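Local coordinates for acetyltransferase (Agrobacterium tumefaciens str. C58, PDB 2G3A) that transfers an acetyl group from acetyl coenzyme A to acceptor substrates, preferring glucosamine 6-phosphate or dopamine, and releases CoA and the acetylated product, at the interface of chains A and B. Residues are numbered along the deposited sequence; one frame, centred on the assembly and turned at random. Chains: chain A/B, acetyltransferase.

In contacts 1, 2 and 3, one continuous patch, strand 17-21 of chain B pairs with strand 50-57 of chain A and helix 26-44 packs against its strands 63-72 and 75-82. Between centres of C-alpha atoms, contacts 2 and 3 are about 8 Å apart, sharing A:Leu52, A:Asn53 and B:Ser21; contact 1 is about 9 Å from contact 3 (shared B:Ile32) and 13 Å from contact 2 (shared A:Val68, B:Glu29). Contact 4, 24 to 27 Å away, brings the same residues of both chains together about the two-fold axis. With its twin, the patch resembles an exchange of N-terminal segments, consistent with an intertwined dimer, though the deposited assembly alone does not prove one.

Contact 1: the interface of chains A and B. Residues chain A 63, 65-66, 68, 80-82; chain B 29, 32, 35-36, 39.
A:Phe82 sets its CG anti to the backbone N (chi1 180°), and a chi2 of 82° turns the ring so that one face meets helix 26-44 of chain B. On that helix B:Leu36 also holds CG anti to its backbone N (chi1 174°), whereas B:Ile32 carries CG1 anti to the carbonyl carbon and runs on extended to CD1. The pyrrolidine of B:Pro35 crosses the phenyl group obliquely: its CB sits over the face, offset toward the rim, in a CH-pi contact 3.8 Å from the A:Phe82 centroid. Farther along the helix, A:Phe82 CD1 rests against B:Leu36 CA at 3.7 Å, so the ring also packs on helix backbone. The leucine tips meet obliquely, B:Leu36 CD2 lying 3.9 Å from A:Leu80 CD2. B:Ile32 spreads its branches over strands 63-72 and 75-82: CG1 lies 3.5 Å from the carbonyl A:Gly65 O, CG2 is turned to A:Gly66 O and A:Phe82 CB, and CD1 reaches A:Val68 CG2 at 3.7 Å. One turn earlier, the aliphatic stem of B:Glu29 crosses A:Val68 at about a right angle, CG 3.9 Å from A:Val68 CG1. No hydrogen bond crosses this apolar patch. In this GNAT-family protein, helix 26-44 of one chain lies against strands 63-72 and 75-82 of the other, beside the CoA-binding segment that, by similarity, includes A:Leu81 and A:Phe82.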
# COMPACT_ATOMS: atom_id res chain seq x y z
N VAL A 63 18.63 -5.57 14.04
CA VAL A 63 18.15 -5.42 12.67
C VAL A 63 18.76 -4.15 12.06
O VAL A 63 18.59 -3.05 12.59
CB VAL A 63 16.60 -5.34 12.62
CG1 VAL A 63 16.08 -5.18 11.17
CG2 VAL A 63 15.98 -6.56 13.28
N GLY A 65 18.53 -3.81 8.50
CA GLY A 65 17.85 -3.67 7.22
C GLY A 65 17.02 -4.91 6.92
O GLY A 65 16.80 -5.74 7.81
N GLY A 66 16.58 -5.03 5.67
CA GLY A 66 15.81 -6.20 5.26
C GLY A 66 14.62 -5.90 4.38
O GLY A 66 14.56 -4.86 3.74
N VAL A 68 10.22 -6.22 4.19
CA VAL A 68 8.92 -6.39 4.84
C VAL A 68 7.87 -6.60 3.76
O VAL A 68 7.76 -5.79 2.82
CB VAL A 68 8.55 -5.17 5.72
CG1 VAL A 68 7.16 -5.34 6.37
CG2 VAL A 68 9.60 -4.95 6.80
N LEU A 80 8.47 -3.02 2.01
CA LEU A 80 9.65 -2.24 2.32
C LEU A 80 10.88 -3.06 2.03
O LEU A 80 10.88 -4.26 2.27
CB LEU A 80 9.69 -1.84 3.81
CG LEU A 80 8.50 -1.17 4.51
CD1 LEU A 80 8.70 -1.24 6.02
CD2 LEU A 80 8.33 0.27 4.08
N LEU A 81 11.93 -2.40 1.56
CA LEU A 81 13.23 -3.03 1.39
C LEU A 81 14.29 -2.00 1.67
O LEU A 81 14.31 -0.95 1.01
CB LEU A 81 13.39 -3.58 -0.03
CG LEU A 81 14.50 -4.60 -0.31
CD1 LEU A 81 14.19 -5.38 -1.58
CD2 LEU A 81 15.90 -3.96 -0.41
N PHE A 82 15.15 -2.29 2.64
CA PHE A 82 16.26 -1.41 2.97
C PHE A 82 17.58 -2.17 3.09
O PHE A 82 17.70 -3.15 3.84
CB PHE A 82 15.97 -0.62 4.26
CG PHE A 82 17.08 0.31 4.66
CD1 PHE A 82 17.20 1.58 4.07
CD2 PHE A 82 18.03 -0.07 5.60
CE1 PHE A 82 18.22 2.43 4.42
CE2 PHE A 82 19.08 0.79 5.96
CZ PHE A 82 19.17 2.04 5.37
N GLU B 29 10.00 -4.46 12.10
CA GLU B 29 9.46 -3.69 10.99
C GLU B 29 9.83 -2.20 11.08
O GLU B 29 10.10 -1.58 10.06
CB GLU B 29 7.95 -3.85 10.88
CG GLU B 29 7.53 -5.15 10.23
CD GLU B 29 6.03 -5.26 10.10
OE1 GLU B 29 5.41 -4.38 9.46
OE2 GLU B 29 5.47 -6.24 10.65
N ILE B 32 13.45 -1.47 10.05
CA ILE B 32 13.63 -1.43 8.59
C ILE B 32 12.99 -0.16 8.01
O ILE B 32 13.59 0.50 7.16
CB ILE B 32 13.03 -2.69 7.91
CG1 ILE B 32 13.79 -3.95 8.35
CG2 ILE B 32 13.05 -2.56 6.38
CD1 ILE B 32 13.12 -5.25 7.94
N PRO B 35 15.10 3.70 8.92
CA PRO B 35 16.21 4.13 8.06
C PRO B 35 15.84 4.34 6.58
O PRO B 35 16.47 5.16 5.91
CB PRO B 35 17.24 3.01 8.22
CG PRO B 35 16.46 1.83 8.62
CD PRO B 35 15.34 2.36 9.48
N LEU B 36 14.83 3.62 6.09
CA LEU B 36 14.37 3.81 4.72
C LEU B 36 13.69 5.17 4.58
O LEU B 36 13.90 5.88 3.60
CB LEU B 36 13.42 2.68 4.30
CG LEU B 36 12.74 2.77 2.93
CD1 LEU B 36 13.76 2.84 1.78
CD2 LEU B 36 11.78 1.61 2.76
N TYR B 39 16.51 7.73 4.71
CA TYR B 39 17.14 7.71 3.40
C TYR B 39 16.33 8.48 2.35
O TYR B 39 16.90 9.23 1.54
CB TYR B 39 17.34 6.26 2.92
CG TYR B 39 17.88 6.16 1.51
CD1 TYR B 39 19.26 6.13 1.27
CD2 TYR B 39 17.02 6.11 0.41
CE1 TYR B 39 19.76 6.03 -0.02
CE2 TYR B 39 17.52 6.01 -0.89
CZ TYR B 39 18.89 5.98 -1.10
OH TYR B 39 19.39 5.91 -2.38

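Contact 2: the interface of chains A and B. Residues chain A 51-53, 68, 107; chain B 21-24, 29.
In this GNAT-family acetyltransferase, an antiparallel beta bridge joins strand 50-57 of chain A to the end of strand 17-21 of chain B. Its backbone hydrogen bonds are reciprocal and lie in the carbonyl planes: A:Asn53 N gives to B:Ser21 O at 2.8 Å, nearly straight at 173°, and B:Ser21 N returns one to A:Asn53 O at 2.7 Å. A second set of bonds lies within chain A. The extended A:Arg107 closes end-on upon the carbonyl A:Asp51 O, with NH2 at 2.9 Å in the carbonyl plane and NH1 at 3.0 Å above it. A:Leu52 CD1 covers the centre of one guanidinium face. This grip holds the start of the strand beside B:Asp22. The B:Asp22 side chain, with CG in the crowded position between backbone N and carbonyl carbon (chi1 76°), places OD2 4.6 Å from A:Arg107 NH2, so any attraction would act without direct contact. Water supplies another link, as water 1 bonds both A:Asp51 N, at 2.8 Å, and the carbonyl B:Asp22 O, at 2.9 Å. Among van der Waals contacts, the carboxylate oxygen A:Asp51 OD2 touches B:Ala24 CB at 3.4 Å; the nearby B:Ala24 N-H points away from it.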
# COMPACT_ATOMS: atom_id res chain seq x y z
N ASP A 51 2.34 -12.79 6.85
CA ASP A 51 3.52 -11.93 6.79
C ASP A 51 4.72 -12.66 6.19
O ASP A 51 4.83 -13.89 6.28
CB ASP A 51 3.87 -11.42 8.18
CG ASP A 51 2.79 -10.53 8.75
OD1 ASP A 51 2.33 -9.61 8.04
OD2 ASP A 51 2.38 -10.76 9.90
N LEU A 52 5.62 -11.89 5.58
CA LEU A 52 6.86 -12.41 5.05
C LEU A 52 7.94 -11.33 5.24
O LEU A 52 7.99 -10.35 4.49
CB LEU A 52 6.70 -12.81 3.57
CG LEU A 52 7.79 -13.71 2.96
CD1 LEU A 52 7.37 -14.26 1.60
CD2 LEU A 52 9.16 -12.99 2.86
N ASN A 53 8.77 -11.51 6.26
CA ASN A 53 9.84 -10.57 6.54
C ASN A 53 11.21 -11.25 6.50
O ASN A 53 11.33 -12.44 6.79
CB ASN A 53 9.66 -9.94 7.92
CG ASN A 53 8.32 -9.25 8.10
OD1 ASN A 53 7.79 -8.62 7.18
ND2 ASN A 53 7.77 -9.36 9.30
N VAL A 68 10.22 -6.22 4.19
CA VAL A 68 8.92 -6.39 4.84
C VAL A 68 7.87 -6.60 3.76
O VAL A 68 7.76 -5.79 2.82
CB VAL A 68 8.55 -5.17 5.72
CG1 VAL A 68 7.16 -5.34 6.37
CG2 VAL A 68 9.60 -4.95 6.80
N ARG A 107 4.95 -21.10 -0.67
CA ARG A 107 3.59 -20.89 -0.19
C ARG A 107 2.55 -21.12 -1.29
O ARG A 107 1.35 -21.00 -1.04
CB ARG A 107 3.44 -19.47 0.39
CG ARG A 107 4.38 -19.17 1.57
CD ARG A 107 4.11 -17.81 2.15
NE ARG A 107 4.98 -17.54 3.29
CZ ARG A 107 4.95 -16.44 4.03
NH1 ARG A 107 4.08 -15.47 3.78
NH2 ARG A 107 5.80 -16.31 5.04
N SER B 21 11.10 -14.70 8.34
CA SER B 21 10.03 -14.84 9.35
C SER B 21 8.64 -14.64 8.73
O SER B 21 8.50 -13.92 7.73
CB SER B 21 10.27 -13.85 10.49
OG SER B 21 9.34 -14.03 11.54
N ASP B 22 7.63 -15.29 9.31
CA ASP B 22 6.24 -15.15 8.84
C ASP B 22 5.29 -14.68 9.96
O ASP B 22 4.08 -14.92 9.91
CB ASP B 22 5.74 -16.47 8.21
CG ASP B 22 5.41 -17.54 9.25
OD1 ASP B 22 6.07 -17.61 10.30
OD2 ASP B 22 4.47 -18.33 9.00
N VAL B 23 5.86 -14.02 10.96
CA VAL B 23 5.08 -13.42 12.05
C VAL B 23 5.27 -11.91 12.11
O VAL B 23 6.36 -11.40 11.83
CB VAL B 23 5.37 -14.07 13.44
CG1 VAL B 23 4.99 -15.54 13.43
CG2 VAL B 23 6.84 -13.90 13.84
N ALA B 24 4.20 -11.20 12.45
CA ALA B 24 4.25 -9.75 12.62
C ALA B 24 5.22 -9.40 13.76
O ALA B 24 5.28 -10.10 14.77
CB ALA B 24 2.86 -9.20 12.90
N GLU B 29 10.00 -4.46 12.10
CA GLU B 29 9.46 -3.69 10.99
C GLU B 29 9.83 -2.20 11.08
O GLU B 29 10.10 -1.58 10.06
CB GLU B 29 7.95 -3.85 10.88
CG GLU B 29 7.53 -5.15 10.23
CD GLU B 29 6.03 -5.26 10.10
OE1 GLU B 29 5.41 -4.38 9.46
OE2 GLU B 29 5.47 -6.24 10.65
O HOH W 1 1.42 -13.81 9.33

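Contact 3: the interface of chains A and B. Residues chain A 52-57, 67, 96, 99; chain B 17-21, 28, 32.
Strand 17-21 of chain B runs antiparallel along strand 50-57 of chain A, extending its sheet across the interface. Beyond the A:Asn53–B:Ser21 pair, the backbone ladder continues with A:Thr55 N to B:Val19 O at 2.9 Å and B:Val19 N to A:Thr55 O at 2.8 Å. It ends with A:Arg57 N to B:Asn17 O at 2.8 Å and a return bond from B:Asn17 N to A:Arg57 O. Side chains alternate about this ladder. On the side of helix 92-106, B:Phe18 lies alongside A:Ile56, its CE1 3.7 Å from A:Ile56 CG1. A:Leu96 CD2 meets the same ring at its edge, in plane. The chain of selenomethionine A:Met99, bent at chi3 (58°), crosses at about a right angle and brings SE to 3.8 Å from B:Phe18 CB. B:Leu20, with CG anti to its backbone N, sends CD1 obliquely between A:Ile54 CG1 and A:Leu52 CD2. On the opposite side, A:Thr55 and B:Val19 point the same way, and A:Thr55 CG2 faces B:Ala28 and B:Ile32 of helix 26-44. A chi1 of 45° puts A:Thr55 OG1 in the crowded position, where it accepts from A:Arg57 NE at 2.9 Å. That same hydroxyl bonds water 2, which reaches B:Val19 O at 2.9 Å.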
# COMPACT_ATOMS: atom_id res chain seq x y z
N LEU A 52 5.62 -11.89 5.58
CA LEU A 52 6.86 -12.41 5.05
C LEU A 52 7.94 -11.33 5.24
O LEU A 52 7.99 -10.35 4.49
CB LEU A 52 6.70 -12.81 3.57
CG LEU A 52 7.79 -13.71 2.96
CD1 LEU A 52 7.37 -14.26 1.60
CD2 LEU A 52 9.16 -12.99 2.86
N ASN A 53 8.77 -11.51 6.26
CA ASN A 53 9.84 -10.57 6.54
C ASN A 53 11.21 -11.25 6.50
O ASN A 53 11.33 -12.44 6.79
CB ASN A 53 9.66 -9.94 7.92
CG ASN A 53 8.32 -9.25 8.10
OD1 ASN A 53 7.79 -8.62 7.18
ND2 ASN A 53 7.77 -9.36 9.30
N ILE A 54 12.22 -10.49 6.12
CA ILE A 54 13.59 -10.94 6.18
C ILE A 54 14.35 -9.82 6.86
O ILE A 54 14.39 -8.69 6.36
CB ILE A 54 14.19 -11.23 4.80
CG1 ILE A 54 13.42 -12.36 4.11
CG2 ILE A 54 15.68 -11.61 4.93
CD1 ILE A 54 13.35 -12.22 2.63
N THR A 55 14.94 -10.13 8.01
CA THR A 55 15.76 -9.17 8.71
C THR A 55 17.23 -9.48 8.49
O THR A 55 17.64 -10.64 8.47
CB THR A 55 15.45 -9.11 10.22
OG1 THR A 55 15.34 -10.43 10.75
CG2 THR A 55 14.14 -8.36 10.47
N ILE A 56 17.99 -8.43 8.27
CA ILE A 56 19.44 -8.50 8.22
C ILE A 56 19.90 -8.11 9.62
O ILE A 56 19.64 -6.99 10.06
CB ILE A 56 20.00 -7.51 7.18
CG1 ILE A 56 19.45 -7.85 5.78
CG2 ILE A 56 21.53 -7.53 7.24
CD1 ILE A 56 19.89 -6.88 4.67
N ARG A 57 20.58 -9.03 10.30
CA ARG A 57 20.98 -8.85 11.70
C ARG A 57 22.49 -9.00 11.93
O ARG A 57 23.12 -9.93 11.43
CB ARG A 57 20.20 -9.83 12.59
CG ARG A 57 18.71 -9.54 12.65
CD ARG A 57 17.98 -10.69 13.30
NE ARG A 57 16.54 -10.46 13.42
CZ ARG A 57 15.95 -9.82 14.43
NH1 ARG A 57 16.68 -9.29 15.41
NH2 ARG A 57 14.63 -9.68 14.45
N LEU A 67 13.66 -6.82 4.39
CA LEU A 67 12.49 -6.76 3.55
C LEU A 67 11.25 -7.03 4.41
O LEU A 67 11.26 -7.93 5.27
CB LEU A 67 12.63 -7.78 2.39
CG LEU A 67 11.50 -7.94 1.37
CD1 LEU A 67 12.06 -8.47 0.04
CD2 LEU A 67 10.32 -8.81 1.88
N LEU A 96 17.63 -10.34 -1.04
CA LEU A 96 16.38 -10.23 -0.29
C LEU A 96 15.19 -10.58 -1.16
O LEU A 96 14.32 -11.33 -0.73
CB LEU A 96 16.22 -8.82 0.30
CG LEU A 96 17.23 -8.41 1.38
CD1 LEU A 96 17.19 -6.91 1.57
CD2 LEU A 96 16.98 -9.13 2.70
N MSE A 99 15.19 -14.37 -1.70
CA MSE A 99 14.72 -15.10 -0.52
C MSE A 99 13.20 -15.01 -0.35
O MSE A 99 12.54 -16.00 -0.01
CB MSE A 99 15.41 -14.58 0.74
CG MSE A 99 16.90 -14.87 0.77
SE MSE A 99 17.68 -14.20 2.42
CE MSE A 99 16.60 -15.18 3.76
N ASN B 17 23.60 -11.95 9.31
CA ASN B 17 22.57 -12.99 9.26
C ASN B 17 21.28 -12.54 8.60
O ASN B 17 20.72 -11.50 8.97
CB ASN B 17 22.24 -13.50 10.67
CG ASN B 17 23.42 -14.15 11.33
OD1 ASN B 17 23.85 -13.72 12.41
ND2 ASN B 17 23.97 -15.17 10.69
N PHE B 18 20.80 -13.33 7.65
CA PHE B 18 19.53 -13.08 6.96
C PHE B 18 18.47 -14.03 7.51
O PHE B 18 18.55 -15.25 7.32
CB PHE B 18 19.69 -13.26 5.45
CG PHE B 18 20.55 -12.22 4.78
CD1 PHE B 18 19.96 -11.24 3.98
CD2 PHE B 18 21.93 -12.24 4.92
CE1 PHE B 18 20.74 -10.29 3.34
CE2 PHE B 18 22.73 -11.29 4.29
CZ PHE B 18 22.13 -10.31 3.49
N VAL B 19 17.48 -13.47 8.20
CA VAL B 19 16.50 -14.27 8.96
C VAL B 19 15.12 -14.11 8.34
O VAL B 19 14.59 -13.01 8.30
CB VAL B 19 16.43 -13.82 10.44
CG1 VAL B 19 15.44 -14.70 11.21
CG2 VAL B 19 17.81 -13.87 11.08
N LEU B 20 14.56 -15.22 7.85
CA LEU B 20 13.22 -15.22 7.28
C LEU B 20 12.19 -15.44 8.38
O LEU B 20 12.41 -16.27 9.26
CB LEU B 20 13.09 -16.33 6.23
CG LEU B 20 11.72 -16.54 5.56
CD1 LEU B 20 11.35 -15.35 4.70
CD2 LEU B 20 11.72 -17.81 4.73
N SER B 21 11.10 -14.70 8.34
CA SER B 21 10.03 -14.84 9.35
C SER B 21 8.64 -14.64 8.73
O SER B 21 8.50 -13.92 7.73
CB SER B 21 10.27 -13.85 10.49
OG SER B 21 9.34 -14.03 11.54
N ALA B 28 10.90 -5.02 14.68
CA ALA B 28 11.71 -5.42 13.53
C ALA B 28 11.31 -4.61 12.30
O ALA B 28 12.16 -4.13 11.56
CB ALA B 28 11.59 -6.90 13.27
N ILE B 32 13.45 -1.47 10.05
CA ILE B 32 13.63 -1.43 8.59
C ILE B 32 12.99 -0.16 8.01
O ILE B 32 13.59 0.50 7.16
CB ILE B 32 13.03 -2.69 7.91
CG1 ILE B 32 13.79 -3.95 8.35
CG2 ILE B 32 13.05 -2.56 6.38
CD1 ILE B 32 13.12 -5.25 7.94
O HOH W 2 12.92 -11.75 10.28

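Contact 4: the interface of chains A and B. Residues chain A 133-135, 147; chain B 133-135, 147.
Across the two-fold axis of this GNAT-family protein, strands 131-136 meet at their A:Gly134 and B:Gly134 backbones, both glycines being almost fully extended, with A:Gly134 CA lying 3.4 Å from B:Ile133 O and the reverse pair matching it. No direct hydrogen bond joins the strands here; waters do so instead. Water 5 bridges A:Ile133 O and B:Ile133 O, at 2.9 and 3.0 Å. Water 3 links A:Ile133 O, at 2.7 Å, with B:Ser135 N, and water 4 makes the equivalent link from B:Ile133 O to A:Ser135 N. On the neighbouring strands 145-151, A:Trp147 and B:Trp147 reach toward each other tip to tip, CG anti to the carbonyl carbon (chi1 -73°) and chi2 at -94°. The indoles overlap by their pyrrole ends: each CD1 sits over a face of the other ring, offset toward the rim and 3.5 Å above its plane. A:Trp147 NE1 and B:Trp147 NE1 come within 3.2 Å, but their N-H groups point away and form no hydrogen bond. The benzo ends meet isoleucine, A:Ile133 CD1 crossing obliquely to B:Trp147 CZ3 at 3.9 Å, with a matching contact from B:Ile133. Each isoleucine holds CG1 in the crowded position (chi1 57°), which directs its CD1 toward the partner's indole.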
# COMPACT_ATOMS: atom_id res chain seq x y z
N ILE A 133 4.00 -2.33 -14.59
CA ILE A 133 2.59 -2.50 -14.89
C ILE A 133 1.86 -1.16 -14.98
O ILE A 133 0.79 -1.09 -15.53
CB ILE A 133 1.88 -3.50 -13.92
CG1 ILE A 133 2.03 -3.09 -12.46
CG2 ILE A 133 2.40 -4.93 -14.18
CD1 ILE A 133 1.55 -4.15 -11.44
N GLY A 134 2.49 -0.10 -14.47
CA GLY A 134 1.92 1.25 -14.58
C GLY A 134 2.73 2.24 -13.76
O GLY A 134 3.62 1.84 -13.01
N SER A 135 2.39 3.52 -13.89
CA SER A 135 3.12 4.56 -13.17
C SER A 135 2.26 5.81 -13.06
O SER A 135 1.25 5.94 -13.75
CB SER A 135 4.45 4.89 -13.87
OG SER A 135 4.21 5.40 -15.18
N TRP A 147 4.72 0.78 -10.53
CA TRP A 147 4.32 -0.53 -10.01
C TRP A 147 4.86 -1.56 -10.97
O TRP A 147 4.85 -1.36 -12.21
CB TRP A 147 2.79 -0.67 -9.91
CG TRP A 147 2.18 0.13 -8.76
CD1 TRP A 147 1.90 -0.32 -7.48
CD2 TRP A 147 1.81 1.52 -8.78
NE1 TRP A 147 1.38 0.71 -6.73
CE2 TRP A 147 1.31 1.84 -7.50
CE3 TRP A 147 1.85 2.52 -9.76
CZ2 TRP A 147 0.86 3.14 -7.18
CZ3 TRP A 147 1.40 3.79 -9.45
CH2 TRP A 147 0.90 4.08 -8.16
N ILE B 133 -4.53 3.07 -14.30
CA ILE B 133 -3.12 3.26 -14.64
C ILE B 133 -2.41 1.92 -14.82
O ILE B 133 -1.35 1.88 -15.41
CB ILE B 133 -2.38 4.21 -13.65
CG1 ILE B 133 -2.48 3.72 -12.21
CG2 ILE B 133 -2.91 5.64 -13.81
CD1 ILE B 133 -1.96 4.72 -11.15
N GLY B 134 -3.01 0.84 -14.35
CA GLY B 134 -2.45 -0.50 -14.55
C GLY B 134 -3.22 -1.53 -13.75
O GLY B 134 -4.09 -1.17 -12.95
N SER B 135 -2.90 -2.81 -13.96
CA SER B 135 -3.60 -3.89 -13.27
C SER B 135 -2.73 -5.14 -13.25
O SER B 135 -1.75 -5.23 -13.98
CB SER B 135 -4.95 -4.17 -13.94
OG SER B 135 -4.76 -4.63 -15.27
N TRP B 147 -5.10 -0.24 -10.37
CA TRP B 147 -4.68 1.04 -9.81
C TRP B 147 -5.25 2.11 -10.69
O TRP B 147 -5.29 1.98 -11.94
CB TRP B 147 -3.14 1.17 -9.75
CG TRP B 147 -2.50 0.31 -8.67
CD1 TRP B 147 -2.17 0.70 -7.39
CD2 TRP B 147 -2.12 -1.07 -8.77
NE1 TRP B 147 -1.62 -0.37 -6.70
CE2 TRP B 147 -1.58 -1.46 -7.53
CE3 TRP B 147 -2.20 -2.02 -9.81
CZ2 TRP B 147 -1.12 -2.77 -7.30
CZ3 TRP B 147 -1.75 -3.31 -9.57
CH2 TRP B 147 -1.20 -3.66 -8.32
O HOH W 3 -1.02 -2.85 -16.38
O HOH W 4 0.43 3.69 -16.23
O HOH W 5 0.15 0.72 -17.77